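Local coordinates for PmbA-related protein (Thermotoga maritima, PDB 1VL4) that may act as a metallopeptidase of the PmbA/TldD (U62) family and is a putative modulator of DNA gyrase, at residues A[116-121]-A[173-178]; A[121-126]-A[200-205]; A[151-156]-A[181-186]. One frame throughout, in Å; residues are numbered along the deposited sequence.

In the fold
From the N terminus, the chain first reaches the loop between helices 84-93 and 128-143, which supplies 116-121 to contact 1 and 121-126 to contact 2, with G121 common to both. After helix 128-143, strand 148-167 brings 151-156, and strand 172-188 returns beside it. Its residues 173-178 close contact 1, and 181-186 then close contact 3, a hairpin pairing. Strand 194-202 runs into 200-205 and closes contact 2. Contact 1 therefore crosses both others, while contact 3 lies wholly within the span of contact 2. Together they anchor the loop at two places on one antiparallel sheet and join two neighbouring strands of it, 148-167 and 172-188.

Contact 1. Residues A[116-121]-A[173-178]; sequences METYVG and VESQMD
D178 reaches from strand 172-188 to the backbone of loop 116-121. Its CG sits between the backbone N and the carbonyl carbon (chi1 70°), and the carboxylate faces two successive amides. OD1 takes V120 N at 2.7 Å along a nearly straight N-H, though from above the carboxylate plane; OD2 takes G121 N at 2.8 Å on its syn side, also out of plane. The D178 amide answers with its own bond, N to T118 O at 2.9 Å. An alanine here would keep that backbone bond but remove the acceptors of V120 N and G121 N, and this turn of the loop would probably be freer to shift.

Y119 lays its ring beside Q176. Its CG is anti to the backbone N (chi1 175°). The two side chains run the same way, ring and amide planes 18° apart, and Q176 OE1 lies over one ring face. G121 N lies over the centre of the opposite face. D178 crosses the ring at about a right angle, its CG 3.6 Å from Y119 CD1.

T118 OG1 donates to Q176 O, a short bond of 2.6 Å, and receives one from a water at 2.8 Å that also bonds S175 OG. T118 O, besides D178 N, meets the CA-H of M177 and, weakly, R203 NH1.

One aspartate carboxylate thus takes the successive loop amides of V120 and G121, and docks the loop before helix 128-143 on strand 172-188 of the antiparallel sheet.

Contact 2. Residues A[121-126]-A[200-205]; sequences GRFEKL and ELARTP
Chi1 of -87° places CG of F123, and chi2 of -73° sets the turn of its ring; P205 lies over one face. The contact is a proline-aromatic CH-pi pair within the central domain of the PmbA/TldD family, and it joins the loop leading into helix 128-143 to the residues that follow strand 194-202. P205 CD stands 3.8 Å from the centroid of the F123 ring, only 5° off the normal, while P205 N lies nearer the rim. R203 O approaches the edge of the same ring, 3.5 Å from CD2 of F123. L126 adds a methyl to the proline, CD1 to P205 CG at 3.9 Å.

R122 runs alongside T204, pointing the same way. Its CD comes within 3.4 Å of T204 OG1, which lies at the edge of the guanidinium. The polar ends share a partner beyond both segments: E206 OE1 makes a salt bridge with R122 NE and a hydrogen bond with T204 OG1, and so ties the two side chains together.

No direct hydrogen bond links the segments. A water does: it accepts from F123 N at 3.1 Å and donates to R203 O at 2.6 Å.

Contact 3. Residues A[151-156]-A[181-186]; sequences VPTVMY and FLFAMA
Residues T153, M155, F183 and M185 carry the backbone bonding between two antiparallel strands whose axes come within 4.6 Å of each other. M185 N donates to T153 O; M155 and F183 form a reciprocal pair, M155 N to F183 O at 2.9 Å and F183 N to M155 O at 2.8 Å. The last has the most bent N-H, 141°, although it lies in the carbonyl plane. P152 has no N-H to offer, and M185 O faces the CA-H of V151 instead.

Weaker CA-H...O contacts fill in between these bonds. V154 CA lies 3.2 Å from F183 O, and L182 CA and A184 CA approach M155 O and T153 O respectively.

Apolar contacts divide between the two sheet faces. On the face of V154, Y156, L182 and A184, chi2 of 52° brings CD1 of L182 across to the other strand, 4.0 Å from Y156 CB and near V154 CG1; V154 CG2 meets A184 CB at 4.0 Å. Helices 128-143 and 210-223 pack on this face, and Y156 OH bonds D158.

On the face of T153, M155, F183 and M185, T153 CG2 is anti to the backbone N and touches the edge of the F183 ring in its plane, 3.9 Å from CE2. M155 SD lies at the edge of the F181 ring, 4.2 Å from its CE2. The P152 and M185 side chains cross at about a right angle, P152 CG meeting M185 CE and SD.

T153, M155, F183 and M185 thus bond strand to strand, while V154 and Y156 pair with strand 32-48, and L182 and A184 with strand 194-202. The side chains meet almost wholly through carbon and sulphur, consistent with a hairpin held in register by its amides and buried under helices on one face.

Contact 1. Residues A[116-121]-A[173-178]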
ATOM      1  N   MET A 116       9.923  20.836 -21.801  1.00 14.56           N
ATOM      2  CA  MET A 116       8.932  21.247 -20.799  1.00 13.43           C
ATOM      3  C   MET A 116       9.626  21.642 -19.484  1.00 16.15           C
ATOM      4  O   MET A 116      10.659  21.046 -19.114  1.00  9.60           O
ATOM      5  CB  MET A 116       7.867  20.174 -20.599  1.00 14.26           C
ATOM      6  CG  MET A 116       8.401  18.850 -20.271  1.00 14.21           C
ATOM      7  SD  MET A 116       7.215  17.522 -19.960  1.00 13.56           S
ATOM      8  CE  MET A 116       6.591  17.212 -21.618  1.00 10.76           C
ATOM      9  N   GLU A 117       9.072  22.655 -18.812  1.00 16.12           N
ATOM     10  CA  GLU A 117       9.659  23.219 -17.597  1.00 15.41           C
ATOM     11  C   GLU A 117       9.110  22.492 -16.380  1.00 13.92           C
ATOM     12  O   GLU A 117       8.239  22.977 -15.702  1.00 12.70           O
ATOM     13  CB  GLU A 117       9.505  24.774 -17.500  1.00 20.71           C
ATOM     14  CG  GLU A 117      10.569  25.312 -16.501  1.00 23.46           C
ATOM     15  CD  GLU A 117      10.442  26.779 -16.061  1.00 29.06           C
ATOM     16  OE1 GLU A 117       9.314  27.325 -15.973  1.00 44.16           O
ATOM     17  OE2 GLU A 117      11.511  27.351 -15.749  1.00 39.86           O
ATOM     18  N   THR A 118       9.615  21.290 -16.156  1.00 10.05           N
ATOM     19  CA  THR A 118       9.165  20.419 -15.091  1.00 11.25           C
ATOM     20  C   THR A 118      10.032  20.619 -13.852  1.00 11.46           C
ATOM     21  O   THR A 118       9.651  20.199 -12.791  1.00 10.66           O
ATOM     22  CB  THR A 118       9.209  18.933 -15.530  1.00 12.57           C
ATOM     23  OG1 THR A 118      10.502  18.619 -16.097  1.00 10.81           O
ATOM     24  CG2 THR A 118       8.153  18.674 -16.594  1.00 16.65           C
ATOM     25  N   TYR A 119      11.161  21.306 -13.993  1.00 11.67           N
ATOM     26  CA  TYR A 119      12.041  21.519 -12.846  1.00 11.60           C
ATOM     27  C   TYR A 119      12.253  22.988 -12.720  1.00 16.01           C
ATOM     28  O   TYR A 119      12.847  23.592 -13.590  1.00 13.31           O
ATOM     29  CB  TYR A 119      13.369  20.810 -13.062  1.00 14.93           C
ATOM     30  CG  TYR A 119      14.336  21.110 -11.963  1.00 13.50           C
ATOM     31  CD1 TYR A 119      14.121  20.589 -10.668  1.00 13.68           C
ATOM     32  CD2 TYR A 119      15.372  22.009 -12.146  1.00 19.82           C
ATOM     33  CE1 TYR A 119      15.000  20.904  -9.627  1.00 14.92           C
ATOM     34  CE2 TYR A 119      16.234  22.333 -11.102  1.00 23.10           C
ATOM     35  CZ  TYR A 119      16.037  21.783  -9.846  1.00 19.63           C
ATOM     36  OH  TYR A 119      16.911  22.109  -8.797  1.00 21.43           O
ATOM     37  N   VAL A 120      11.790  23.563 -11.630  1.00 14.07           N
ATOM     38  CA  VAL A 120      12.001  24.995 -11.385  1.00 18.36           C
ATOM     39  C   VAL A 120      13.101  25.281 -10.387  1.00 16.77           C
ATOM     40  O   VAL A 120      13.810  26.221 -10.585  1.00 16.96           O
ATOM     41  CB  VAL A 120      10.668  25.677 -11.026  1.00 18.00           C
ATOM     42  CG1 VAL A 120      10.854  27.153 -10.712  1.00 28.62           C
ATOM     43  CG2 VAL A 120       9.698  25.517 -12.219  1.00 24.75           C
ATOM     44  N   GLY A 121      13.250  24.493  -9.330  1.00 16.73           N
ATOM     45  CA  GLY A 121      14.336  24.702  -8.377  1.00 16.67           C
ATOM     46  C   GLY A 121      14.028  25.597  -7.189  1.00 19.23           C
ATOM     47  O   GLY A 121      14.891  25.875  -6.392  1.00 21.44           O
ATOM     48  N   VAL A 173      18.327   9.553 -22.407  1.00 10.29           N
ATOM     49  CA  VAL A 173      17.357  10.612 -22.083  1.00 14.74           C
ATOM     50  C   VAL A 173      17.411  10.875 -20.597  1.00 13.55           C
ATOM     51  O   VAL A 173      17.749   9.989 -19.831  1.00 12.62           O
ATOM     52  CB  VAL A 173      15.863  10.236 -22.587  1.00 13.90           C
ATOM     53  CG1 VAL A 173      15.814  10.224 -24.098  1.00 20.23           C
ATOM     54  CG2 VAL A 173      15.334   8.939 -22.023  1.00 15.07           C
ATOM     55  N   GLU A 174      17.151  12.115 -20.200  1.00 10.68           N
ATOM     56  CA  GLU A 174      17.238  12.509 -18.788  1.00 12.54           C
ATOM     57  C   GLU A 174      16.185  13.569 -18.607  1.00 12.61           C
ATOM     58  O   GLU A 174      15.920  14.319 -19.528  1.00 11.69           O
ATOM     59  CB  GLU A 174      18.636  13.046 -18.441  1.00 12.96           C
ATOM     60  CG  GLU A 174      18.792  13.600 -17.021  1.00 24.59           C
ATOM     61  CD  GLU A 174      18.498  15.118 -16.872  1.00 41.89           C
ATOM     62  OE1 GLU A 174      18.534  15.861 -17.882  1.00 45.70           O
ATOM     63  OE2 GLU A 174      18.247  15.577 -15.720  1.00 38.67           O
ATOM     64  N   SER A 175      15.517  13.572 -17.472  1.00 12.94           N
ATOM     65  CA  SER A 175      14.585  14.660 -17.132  1.00 13.97           C
ATOM     66  C   SER A 175      14.600  14.883 -15.622  1.00 12.94           C
ATOM     67  O   SER A 175      14.873  13.969 -14.858  1.00 15.42           O
ATOM     68  CB  SER A 175      13.185  14.241 -17.594  1.00 20.99           C
ATOM     69  OG  SER A 175      12.174  15.137 -17.177  1.00 25.76           O
ATOM     70  N   GLN A 176      14.386  16.113 -15.177  1.00 10.11           N
ATOM     71  CA  GLN A 176      14.236  16.362 -13.778  1.00 10.55           C
ATOM     72  C   GLN A 176      12.946  17.076 -13.609  1.00 11.87           C
ATOM     73  O   GLN A 176      12.473  17.782 -14.546  1.00 11.65           O
ATOM     74  CB  GLN A 176      15.312  17.263 -13.197  1.00 13.05           C
ATOM     75  CG  GLN A 176      16.671  16.843 -13.286  1.00 29.10           C
ATOM     76  CD  GLN A 176      17.497  17.781 -12.463  1.00 41.41           C
ATOM     77  OE1 GLN A 176      17.492  17.719 -11.233  1.00 44.03           O
ATOM     78  NE2 GLN A 176      18.130  18.721 -13.134  1.00 39.56           N
ATOM     79  N   MET A 177      12.268  16.794 -12.492  0.50 11.06           N
ATOM     80  CA  MET A 177      10.944  17.374 -12.157  0.50 14.19           C
ATOM     81  C   MET A 177      10.957  17.740 -10.675  0.50 13.90           C
ATOM     82  O   MET A 177      11.494  16.986  -9.850  0.50 10.33           O
ATOM     83  CB  MET A 177       9.744  16.403 -12.451  0.65 13.95           C
ATOM     84  CG  MET A 177       9.471  15.342 -11.416  0.65 21.31           C
ATOM     85  SD  MET A 177       9.158  15.967  -9.732  0.65 22.48           S
ATOM     86  CE  MET A 177       7.467  16.695  -9.894  0.65 11.01           C
ATOM     87  N   ASP A 178      10.326  18.859 -10.332  1.00 11.95           N
ATOM     88  CA  ASP A 178      10.091  19.188  -8.953  1.00 11.66           C
ATOM     89  C   ASP A 178       8.653  19.691  -8.731  1.00 14.17           C
ATOM     90  O   ASP A 178       7.884  19.861  -9.693  1.00 10.41           O
ATOM     91  CB  ASP A 178      11.166  20.123  -8.388  1.00 13.44           C
ATOM     92  CG  ASP A 178      11.119  21.532  -8.928  1.00 15.73           C
ATOM     93  OD1 ASP A 178      10.482  21.848  -9.949  1.00 12.14           O
ATOM     94  OD2 ASP A 178      11.799  22.328  -8.303  1.00 14.52           O
TER
HETATM   95  O   HOH W   1      11.811  17.810 -18.483  1.00  7.62           O

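Contact 2. Residues A[121-126]-A[200-205]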
ATOM      1  N   GLY A 121      13.250  24.493  -9.330  1.00 16.73           N
ATOM      2  CA  GLY A 121      14.336  24.702  -8.377  1.00 16.67           C
ATOM      3  C   GLY A 121      14.028  25.597  -7.189  1.00 19.23           C
ATOM      4  O   GLY A 121      14.891  25.875  -6.392  1.00 21.44           O
ATOM      5  N   ARG A 122      12.802  26.056  -7.044  1.00 17.87           N
ATOM      6  CA  ARG A 122      12.499  26.947  -5.944  1.00 17.92           C
ATOM      7  C   ARG A 122      12.110  26.238  -4.633  1.00 17.33           C
ATOM      8  O   ARG A 122      12.395  26.762  -3.574  1.00 12.36           O
ATOM      9  CB  ARG A 122      11.457  27.967  -6.369  1.00 18.55           C
ATOM     10  CG  ARG A 122      11.978  28.882  -7.511  1.00 28.68           C
ATOM     11  CD  ARG A 122      11.098  30.060  -7.766  1.00 28.69           C
ATOM     12  NE  ARG A 122      10.942  30.862  -6.564  1.00 38.98           N
ATOM     13  CZ  ARG A 122      11.833  31.747  -6.117  1.00 50.64           C
ATOM     14  NH1 ARG A 122      12.982  31.951  -6.768  1.00 52.33           N
ATOM     15  NH2 ARG A 122      11.580  32.433  -4.996  1.00 47.02           N
ATOM     16  N   PHE A 123      11.493  25.058  -4.689  1.00 13.99           N
ATOM     17  CA  PHE A 123      11.148  24.351  -3.427  1.00 14.26           C
ATOM     18  C   PHE A 123      12.433  24.048  -2.642  1.00 13.82           C
ATOM     19  O   PHE A 123      12.472  24.188  -1.423  1.00 13.44           O
ATOM     20  CB  PHE A 123      10.311  23.055  -3.694  1.00 11.35           C
ATOM     21  CG  PHE A 123       8.841  23.302  -3.776  1.00 11.91           C
ATOM     22  CD1 PHE A 123       8.118  23.579  -2.619  1.00 11.72           C
ATOM     23  CD2 PHE A 123       8.178  23.304  -5.020  1.00 14.35           C
ATOM     24  CE1 PHE A 123       6.761  23.857  -2.677  1.00 14.12           C
ATOM     25  CE2 PHE A 123       6.838  23.565  -5.084  1.00 12.74           C
ATOM     26  CZ  PHE A 123       6.108  23.837  -3.937  1.00  6.12           C
ATOM     27  N   GLU A 124      13.485  23.658  -3.373  1.00 17.35           N
ATOM     28  CA  GLU A 124      14.815  23.319  -2.831  1.00 19.20           C
ATOM     29  C   GLU A 124      15.488  24.423  -2.060  1.00 16.97           C
ATOM     30  O   GLU A 124      16.299  24.155  -1.183  1.00 19.51           O
ATOM     31  CB  GLU A 124      15.791  22.990  -3.968  1.00 22.03           C
ATOM     32  CG  GLU A 124      15.733  21.577  -4.412  1.00 34.35           C
ATOM     33  CD  GLU A 124      16.477  21.391  -5.720  1.00 47.79           C
ATOM     34  OE1 GLU A 124      15.942  21.803  -6.778  1.00 42.62           O
ATOM     35  OE2 GLU A 124      17.609  20.849  -5.672  1.00 43.77           O
ATOM     36  N   LYS A 125      15.182  25.656  -2.422  1.00 17.94           N
ATOM     37  CA  LYS A 125      15.711  26.833  -1.730  1.00 18.71           C
ATOM     38  C   LYS A 125      15.059  27.178  -0.388  1.00 15.72           C
ATOM     39  O   LYS A 125      15.629  27.937   0.378  1.00 15.23           O
ATOM     40  CB  LYS A 125      15.606  28.030  -2.684  1.00 18.92           C
ATOM     41  CG  LYS A 125      16.576  27.826  -3.887  1.00 28.86           C
ATOM     42  CD  LYS A 125      16.899  29.129  -4.613  1.00 39.22           C
ATOM     43  CE  LYS A 125      15.767  29.568  -5.557  1.00 43.90           C
ATOM     44  NZ  LYS A 125      16.099  29.243  -6.977  1.00 42.44           N
ATOM     45  N   LEU A 126      13.879  26.647  -0.108  1.00 14.37           N
ATOM     46  CA  LEU A 126      13.193  26.954   1.126  1.00 14.24           C
ATOM     47  C   LEU A 126      13.904  26.343   2.297  1.00 13.15           C
ATOM     48  O   LEU A 126      14.389  25.237   2.227  1.00 12.86           O
ATOM     49  CB  LEU A 126      11.779  26.371   1.125  1.00 18.35           C
ATOM     50  CG  LEU A 126      10.779  26.961   0.165  1.00 17.16           C
ATOM     51  CD1 LEU A 126       9.455  26.262   0.397  1.00 24.13           C
ATOM     52  CD2 LEU A 126      10.638  28.470   0.342  1.00 21.08           C
ATOM     53  N   GLU A 200      -3.765  22.254  -2.835  1.00 14.85           N
ATOM     54  CA  GLU A 200      -3.214  22.834  -4.074  1.00 15.06           C
ATOM     55  C   GLU A 200      -1.937  22.021  -4.430  1.00 17.68           C
ATOM     56  O   GLU A 200      -1.194  21.588  -3.552  1.00 11.09           O
ATOM     57  CB  GLU A 200      -2.895  24.324  -3.891  1.00 15.16           C
ATOM     58  CG  GLU A 200      -4.109  25.309  -4.003  1.00 20.80           C
ATOM     59  CD  GLU A 200      -3.871  26.762  -3.425  1.00 23.99           C
ATOM     60  OE1 GLU A 200      -2.700  27.210  -3.213  1.00 26.22           O
ATOM     61  OE2 GLU A 200      -4.915  27.462  -3.200  1.00 38.41           O
ATOM     62  N   LEU A 201      -1.758  21.764  -5.726  1.00 17.78           N
ATOM     63  CA  LEU A 201      -0.489  21.219  -6.301  1.00 18.84           C
ATOM     64  C   LEU A 201       0.230  22.377  -6.965  1.00 19.07           C
ATOM     65  O   LEU A 201      -0.420  23.270  -7.521  1.00 20.71           O
ATOM     66  CB  LEU A 201      -0.808  20.119  -7.304  1.00 20.92           C
ATOM     67  CG  LEU A 201      -1.197  18.824  -6.613  1.00 18.67           C
ATOM     68  CD1 LEU A 201      -2.174  18.029  -7.473  1.00 27.85           C
ATOM     69  CD2 LEU A 201       0.043  18.006  -6.288  1.00 23.44           C
ATOM     70  N   ALA A 202       1.548  22.438  -6.814  1.00 14.59           N
ATOM     71  CA  ALA A 202       2.336  23.523  -7.345  1.00 16.33           C
ATOM     72  C   ALA A 202       3.734  23.074  -7.801  1.00 19.33           C
ATOM     73  O   ALA A 202       4.347  22.160  -7.240  1.00 14.70           O
ATOM     74  CB  ALA A 202       2.476  24.597  -6.300  1.00 21.38           C
ATOM     75  N   ARG A 203       4.246  23.786  -8.791  1.00 19.48           N
ATOM     76  CA  ARG A 203       5.627  23.640  -9.275  1.00 17.15           C
ATOM     77  C   ARG A 203       6.572  24.534  -8.461  1.00 15.33           C
ATOM     78  O   ARG A 203       7.779  24.279  -8.328  1.00 16.09           O
ATOM     79  CB  ARG A 203       5.640  24.021 -10.764  1.00 17.48           C
ATOM     80  CG  ARG A 203       6.926  23.686 -11.432  1.00 24.43           C
ATOM     81  CD  ARG A 203       6.999  22.336 -11.996  1.00 20.17           C
ATOM     82  NE  ARG A 203       5.888  21.906 -12.887  1.00 17.69           N
ATOM     83  CZ  ARG A 203       5.722  20.621 -13.194  1.00 13.36           C
ATOM     84  NH1 ARG A 203       6.608  19.738 -12.780  1.00 11.64           N
ATOM     85  NH2 ARG A 203       4.729  20.204 -13.943  1.00 13.93           N
ATOM     86  N   THR A 204       6.038  25.623  -7.904  1.00 15.95           N
ATOM     87  CA  THR A 204       6.850  26.513  -7.090  1.00 17.10           C
ATOM     88  C   THR A 204       6.109  26.861  -5.768  1.00 14.79           C
ATOM     89  O   THR A 204       4.890  26.816  -5.734  1.00 14.79           O
ATOM     90  CB  THR A 204       7.141  27.795  -7.886  1.00 22.58           C
ATOM     91  OG1 THR A 204       8.114  28.586  -7.193  1.00 38.53           O
ATOM     92  CG2 THR A 204       5.905  28.606  -8.017  1.00 15.56           C
ATOM     93  N   PRO A 205       6.848  27.208  -4.703  1.00 12.78           N
ATOM     94  CA  PRO A 205       6.193  27.517  -3.445  1.00 15.97           C
ATOM     95  C   PRO A 205       5.230  28.719  -3.536  1.00 17.74           C
ATOM     96  O   PRO A 205       4.228  28.780  -2.824  1.00 15.30           O
ATOM     97  CB  PRO A 205       7.350  27.823  -2.505  1.00 15.70           C
ATOM     98  CG  PRO A 205       8.552  27.477  -3.201  1.00 16.15           C
ATOM     99  CD  PRO A 205       8.319  27.218  -4.587  1.00 10.63           C
TER
HETATM  100  O   HOH W   2      10.220  24.582  -7.433  1.00  7.71           O

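Contact 3. Residues A[151-156]-A[181-186]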
ATOM      1  N   VAL A 151      -8.919  20.590  13.272  1.00 12.65           N
ATOM      2  CA  VAL A 151      -8.225  20.524  11.996  1.00 10.91           C
ATOM      3  C   VAL A 151      -7.361  19.263  12.019  1.00 15.92           C
ATOM      4  O   VAL A 151      -6.199  19.290  12.428  1.00 18.92           O
ATOM      5  CB  VAL A 151      -7.426  21.822  11.740  1.00  8.67           C
ATOM      6  CG1 VAL A 151      -6.835  21.795  10.355  1.00 13.04           C
ATOM      7  CG2 VAL A 151      -8.325  23.043  11.910  1.00 11.56           C
ATOM      8  N   PRO A 152      -7.947  18.131  11.626  1.00 17.31           N
ATOM      9  CA  PRO A 152      -7.275  16.884  11.976  1.00 16.56           C
ATOM     10  C   PRO A 152      -5.967  16.697  11.221  1.00 13.97           C
ATOM     11  O   PRO A 152      -5.068  16.016  11.700  1.00  9.18           O
ATOM     12  CB  PRO A 152      -8.286  15.817  11.540  1.00 16.48           C
ATOM     13  CG  PRO A 152      -9.597  16.573  11.346  1.00 21.17           C
ATOM     14  CD  PRO A 152      -9.212  17.903  10.905  1.00 15.53           C
ATOM     15  N   THR A 153      -5.880  17.286  10.032  1.00 13.85           N
ATOM     16  CA  THR A 153      -4.735  17.140   9.207  1.00 14.62           C
ATOM     17  C   THR A 153      -4.393  18.407   8.443  1.00 13.13           C
ATOM     18  O   THR A 153      -5.239  19.062   7.887  1.00 13.51           O
ATOM     19  CB  THR A 153      -4.906  15.942   8.231  1.00 15.86           C
ATOM     20  OG1 THR A 153      -4.992  14.734   8.970  1.00 20.86           O
ATOM     21  CG2 THR A 153      -3.725  15.800   7.295  1.00 20.04           C
ATOM     22  N   VAL A 154      -3.095  18.723   8.447  1.00 12.53           N
ATOM     23  CA  VAL A 154      -2.478  19.571   7.422  1.00  9.05           C
ATOM     24  C   VAL A 154      -1.245  18.818   6.951  1.00  9.57           C
ATOM     25  O   VAL A 154      -0.440  18.311   7.758  1.00  8.59           O
ATOM     26  CB  VAL A 154      -2.083  20.961   7.955  1.00  7.75           C
ATOM     27  CG1 VAL A 154      -1.239  21.712   6.959  1.00 10.85           C
ATOM     28  CG2 VAL A 154      -3.299  21.769   8.334  1.00 12.09           C
ATOM     29  N   MET A 155      -1.115  18.709   5.656  1.00 13.40           N
ATOM     30  CA  MET A 155       0.035  18.059   5.086  1.00 17.23           C
ATOM     31  C   MET A 155       0.745  18.886   4.002  1.00  9.79           C
ATOM     32  O   MET A 155       0.146  19.384   3.060  1.00 10.60           O
ATOM     33  CB  MET A 155      -0.362  16.694   4.567  1.00 13.34           C
ATOM     34  CG  MET A 155       0.809  15.736   4.341  1.00 32.35           C
ATOM     35  SD  MET A 155       0.275  14.350   3.327  1.00 42.06           S
ATOM     36  CE  MET A 155      -1.182  13.924   4.373  1.00 32.18           C
ATOM     37  N   TYR A 156       2.067  18.944   4.145  1.00 12.26           N
ATOM     38  CA  TYR A 156       2.985  19.564   3.199  1.00 10.09           C
ATOM     39  C   TYR A 156       3.882  18.472   2.589  1.00  9.45           C
ATOM     40  O   TYR A 156       4.424  17.620   3.308  1.00  8.21           O
ATOM     41  CB  TYR A 156       3.851  20.622   3.950  1.00 11.54           C
ATOM     42  CG  TYR A 156       4.984  21.191   3.072  1.00 11.39           C
ATOM     43  CD1 TYR A 156       6.214  20.523   2.953  1.00  9.17           C
ATOM     44  CD2 TYR A 156       4.794  22.357   2.323  1.00 15.12           C
ATOM     45  CE1 TYR A 156       7.224  20.993   2.109  1.00 10.40           C
ATOM     46  CE2 TYR A 156       5.790  22.846   1.526  1.00 18.08           C
ATOM     47  CZ  TYR A 156       7.016  22.151   1.408  1.00 15.20           C
ATOM     48  OH  TYR A 156       8.003  22.638   0.562  1.00 16.20           O
ATOM     49  N   PHE A 181       2.928  20.259  -2.695  1.00 13.00           N
ATOM     50  CA  PHE A 181       1.507  19.987  -2.355  1.00 11.69           C
ATOM     51  C   PHE A 181       1.329  20.503  -0.941  1.00 10.85           C
ATOM     52  O   PHE A 181       2.231  20.358  -0.079  1.00 10.29           O
ATOM     53  CB  PHE A 181       1.352  18.454  -2.482  1.00 17.95           C
ATOM     54  CG  PHE A 181       0.156  17.835  -1.850  1.00 23.77           C
ATOM     55  CD1 PHE A 181      -1.027  17.676  -2.595  1.00 35.18           C
ATOM     56  CD2 PHE A 181       0.237  17.243  -0.577  1.00 21.74           C
ATOM     57  CE1 PHE A 181      -2.159  16.994  -2.036  1.00 32.04           C
ATOM     58  CE2 PHE A 181      -0.846  16.580  -0.012  1.00 25.70           C
ATOM     59  CZ  PHE A 181      -2.064  16.429  -0.765  1.00 24.03           C
ATOM     60  N   LEU A 182       0.200  21.169  -0.687  1.00  9.87           N
ATOM     61  CA  LEU A 182      -0.205  21.537   0.627  1.00 11.36           C
ATOM     62  C   LEU A 182      -1.686  21.227   0.712  1.00 14.05           C
ATOM     63  O   LEU A 182      -2.442  21.599  -0.193  1.00 13.17           O
ATOM     64  CB  LEU A 182       0.035  23.009   0.883  1.00 12.18           C
ATOM     65  CG  LEU A 182      -0.184  23.582   2.273  1.00 11.08           C
ATOM     66  CD1 LEU A 182       0.541  22.834   3.388  1.00 11.46           C
ATOM     67  CD2 LEU A 182       0.194  25.075   2.308  1.00 14.15           C
ATOM     68  N   PHE A 183      -2.070  20.572   1.810  1.00  9.08           N
ATOM     69  CA  PHE A 183      -3.404  20.007   2.001  1.00 10.92           C
ATOM     70  C   PHE A 183      -3.834  20.355   3.415  1.00 11.75           C
ATOM     71  O   PHE A 183      -3.039  20.384   4.357  1.00 11.73           O
ATOM     72  CB  PHE A 183      -3.406  18.469   1.798  1.00 14.45           C
ATOM     73  CG  PHE A 183      -4.672  17.731   2.337  1.00 11.16           C
ATOM     74  CD1 PHE A 183      -5.793  17.554   1.511  1.00 16.16           C
ATOM     75  CD2 PHE A 183      -4.716  17.216   3.616  1.00 14.62           C
ATOM     76  CE1 PHE A 183      -6.898  16.908   1.944  1.00 18.47           C
ATOM     77  CE2 PHE A 183      -5.843  16.574   4.069  1.00 14.66           C
ATOM     78  CZ  PHE A 183      -6.941  16.400   3.216  1.00 17.50           C
ATOM     79  N   ALA A 184      -5.122  20.618   3.572  1.00 12.76           N
ATOM     80  CA  ALA A 184      -5.706  20.810   4.883  1.00 12.08           C
ATOM     81  C   ALA A 184      -7.096  20.194   4.945  1.00 13.15           C
ATOM     82  O   ALA A 184      -7.837  20.205   3.940  1.00  8.88           O
ATOM     83  CB  ALA A 184      -5.780  22.281   5.210  1.00 14.20           C
ATOM     84  N   MET A 185      -7.435  19.656   6.112  1.00 14.63           N
ATOM     85  CA  MET A 185      -8.779  19.103   6.361  1.00 18.31           C
ATOM     86  C   MET A 185      -9.311  19.657   7.677  1.00 13.37           C
ATOM     87  O   MET A 185      -8.616  19.612   8.711  1.00 13.10           O
ATOM     88  CB  MET A 185      -8.765  17.554   6.387  1.00 14.65           C
ATOM     89  CG  MET A 185     -10.189  16.945   6.380  1.00 23.52           C
ATOM     90  SD  MET A 185     -10.331  15.582   7.534  1.00 37.65           S
ATOM     91  CE  MET A 185     -11.970  15.777   8.223  1.00 38.24           C
ATOM     92  N   ALA A 186     -10.546  20.162   7.636  1.00 11.66           N
ATOM     93  CA  ALA A 186     -11.183  20.723   8.800  1.00 10.60           C
ATOM     94  C   ALA A 186     -12.485  19.984   9.147  1.00 11.66           C
ATOM     95  O   ALA A 186     -13.104  19.363   8.300  1.00 10.17           O
ATOM     96  CB  ALA A 186     -11.410  22.194   8.606  1.00 12.31           C
TER